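Local coordinates for filamentation induced by cAMP protein Fic (Desulfovibrio alaskensis, PDB 4RGL), which belongs to the Fic/DOC family of mainly helical proteins and carries a C-terminal domain of the helix-turn-helix clan, probably winged, at residues A58-T63 with N189-R194. Residues are numbered along the deposited sequence; the frame is centred on the assembly and turned at random.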
loop_
_atom_site.group_PDB
_atom_site.type_symbol
_atom_site.label_atom_id
_atom_site.label_comp_id
_atom_site.label_asym_id
_atom_site.label_seq_id
_atom_site.Cartn_x
_atom_site.Cartn_y
_atom_site.Cartn_z
ATOM N N ALA A 58 -11.668 -3.222 3.393
ATOM C CA ALA A 58 -12.759 -2.346 3.853
ATOM C C ALA A 58 -13.843 -2.221 2.788
ATOM O O ALA A 58 -15.029 -2.158 3.124
ATOM C CB ALA A 58 -12.217 -0.970 4.210
ATOM N N ILE A 59 -13.439 -2.215 1.489
ATOM C CA ILE A 59 -14.383 -2.129 0.368
ATOM C C ILE A 59 -15.309 -3.349 0.373
ATOM O O ILE A 59 -16.494 -3.225 0.060
ATOM C CB ILE A 59 -13.631 -1.994 -0.988
ATOM C CG1 ILE A 59 -12.779 -0.697 -1.023
ATOM C CG2 ILE A 59 -14.622 -2.038 -2.171
ATOM C CD1 ILE A 59 -11.839 -0.568 -2.275
ATOM N N GLU A 60 -14.784 -4.518 0.792
ATOM C CA GLU A 60 -15.573 -5.743 0.841
ATOM C C GLU A 60 -16.168 -5.949 2.260
ATOM O O GLU A 60 -16.369 -7.086 2.699
ATOM C CB GLU A 60 -14.730 -6.955 0.406
ATOM C CG GLU A 60 -14.137 -6.811 -0.998
ATOM C CD GLU A 60 -15.134 -6.601 -2.134
ATOM O OE1 GLU A 60 -16.325 -6.954 -1.963
ATOM O OE2 GLU A 60 -14.701 -6.152 -3.220
ATOM N N ASN A 61 -16.478 -4.828 2.949
ATOM C CA ASN A 61 -17.234 -4.798 4.204
ATOM C C ASN A 61 -16.451 -5.431 5.396
ATOM O O ASN A 61 -17.075 -5.863 6.370
ATOM C CB ASN A 61 -18.591 -5.498 4.034
ATOM C CG ASN A 61 -19.447 -4.886 2.943
ATOM O OD1 ASN A 61 -19.449 -3.661 2.723
ATOM N ND2 ASN A 61 -20.218 -5.720 2.258
ATOM N N ASN A 62 -15.107 -5.338 5.385
ATOM C CA ASN A 62 -14.308 -5.730 6.555
ATOM C C ASN A 62 -14.269 -4.557 7.538
ATOM O O ASN A 62 -13.914 -3.439 7.152
ATOM C CB ASN A 62 -12.895 -6.166 6.139
ATOM C CG ASN A 62 -12.080 -6.773 7.257
ATOM O OD1 ASN A 62 -11.841 -6.151 8.295
ATOM N ND2 ASN A 62 -11.514 -7.940 7.004
ATOM N N THR A 63 -14.741 -4.777 8.768
ATOM C CA THR A 63 -14.978 -3.691 9.725
ATOM C C THR A 63 -13.684 -3.278 10.504
ATOM O O THR A 63 -13.739 -2.341 11.312
ATOM C CB THR A 63 -16.077 -4.092 10.713
ATOM O OG1 THR A 63 -15.617 -5.191 11.504
ATOM C CG2 THR A 63 -17.392 -4.453 10.015
ATOM N N ASN A 189 -13.379 -11.935 -5.506
ATOM C CA ASN A 189 -13.140 -11.415 -6.863
ATOM C C ASN A 189 -12.744 -9.947 -6.819
ATOM O O ASN A 189 -11.835 -9.532 -7.543
ATOM C CB ASN A 189 -14.364 -11.610 -7.744
ATOM C CG ASN A 189 -14.642 -13.059 -8.042
ATOM O OD1 ASN A 189 -13.928 -13.707 -8.821
ATOM N ND2 ASN A 189 -15.648 -13.623 -7.376
ATOM N N GLY A 190 -13.382 -9.182 -5.934
ATOM C CA GLY A 190 -13.052 -7.775 -5.738
ATOM C C GLY A 190 -11.605 -7.579 -5.336
ATOM O O GLY A 190 -10.850 -6.886 -6.024
ATOM N N ARG A 191 -11.189 -8.268 -4.275
ATOM C CA ARG A 191 -9.820 -8.220 -3.755
ATOM C C ARG A 191 -8.793 -8.734 -4.798
ATOM O O ARG A 191 -7.681 -8.202 -4.871
ATOM C CB ARG A 191 -9.723 -9.040 -2.470
ATOM C CG ARG A 191 -10.473 -8.407 -1.300
ATOM C CD ARG A 191 -10.569 -9.349 -0.122
ATOM N NE ARG A 191 -11.647 -10.320 -0.288
ATOM C CZ ARG A 191 -11.890 -11.307 0.567
ATOM N NH1 ARG A 191 -11.104 -11.489 1.621
ATOM N NH2 ARG A 191 -12.899 -12.140 0.357
HETATM N N MSE A 192 -9.178 -9.766 -5.615
HETATM C CA MSE A 192 -8.310 -10.299 -6.689
HETATM C C MSE A 192 -8.163 -9.294 -7.833
HETATM O O MSE A 192 -7.127 -9.266 -8.507
HETATM C CB MSE A 192 -8.860 -11.625 -7.233
HETATM C CG MSE A 192 -8.662 -12.801 -6.289
HETATM SE SE MSE A 192 -6.791 -13.142 -5.895
HETATM C CE MSE A 192 -6.183 -13.623 -7.650
ATOM N N GLY A 193 -9.209 -8.503 -8.064
ATOM C CA GLY A 193 -9.187 -7.461 -9.078
ATOM C C GLY A 193 -8.164 -6.391 -8.770
ATOM O O GLY A 193 -7.283 -6.109 -9.593
ATOM N N ARG A 194 -8.208 -5.851 -7.526
ATOM C CA ARG A 194 -7.273 -4.815 -7.071
ATOM C C ARG A 194 -5.861 -5.365 -6.963
ATOM O O ARG A 194 -4.899 -4.652 -7.275
ATOM C CB ARG A 194 -7.720 -4.246 -5.727
ATOM C CG ARG A 194 -9.081 -3.623 -5.800
ATOM C CD ARG A 194 -9.591 -3.194 -4.468
ATOM N NE ARG A 194 -11.047 -3.175 -4.470
ATOM C CZ ARG A 194 -11.794 -4.124 -3.929
ATOM N NH1 ARG A 194 -11.237 -5.075 -3.196
ATOM N NH2 ARG A 194 -13.112 -4.071 -4.027
#
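E60 and R194 join the end of helix 42-59 to the first turns of helix 189-202 through a salt bridge. R194 NH2 gives its hydrogen to E60 OE2 over 2.7 Å, with a nearly straight N-H...O angle of 169°. The carboxylate oxygen lies close to the guanidinium plane, whereas the nitrogen meets OE2 on its anti side and 29° out of the carboxylate plane. E60 gets there by folding back at chi2 (-58°), and G190, which has no side chain, lets OE2 approach to 3.4 Å from its CA. The long, extended R194 spans the gap between the helices, and S56 OG of helix 42-59 takes a further bond from its NH1, so R194 is held from the helix as well as from E60 just beyond its end.

I59 gives this charged group an apolar neighbour. It meets R194 tip to tip over one guanidinium face, CD1 standing 3.5 Å from NE and CB above the same face, offset toward its rim; on the opposite face lies G190 O. The beta-branched side chain is buried, with Y225 of helix 221-234 against it. R191 contributes its aliphatic part, CG packing 4.0 Å from E60 CG, while its guanidinium continues toward a bound unknown ligand that also bonds to N189 ND2, G190 N and I59 O.

N61, at positive phi, is the C-prime residue of the Schellman motif that closes helix 42-59. H183 to R194 spell the Fic signature HxFx(D/E)GNGRxxR, and S56 to N61 match the inhibitory-helix motif (S/T)xxxE(G/N). The bridge between the motif glutamate and the second signature arginine is therefore consistent with the self-inhibited state of Fic proteins.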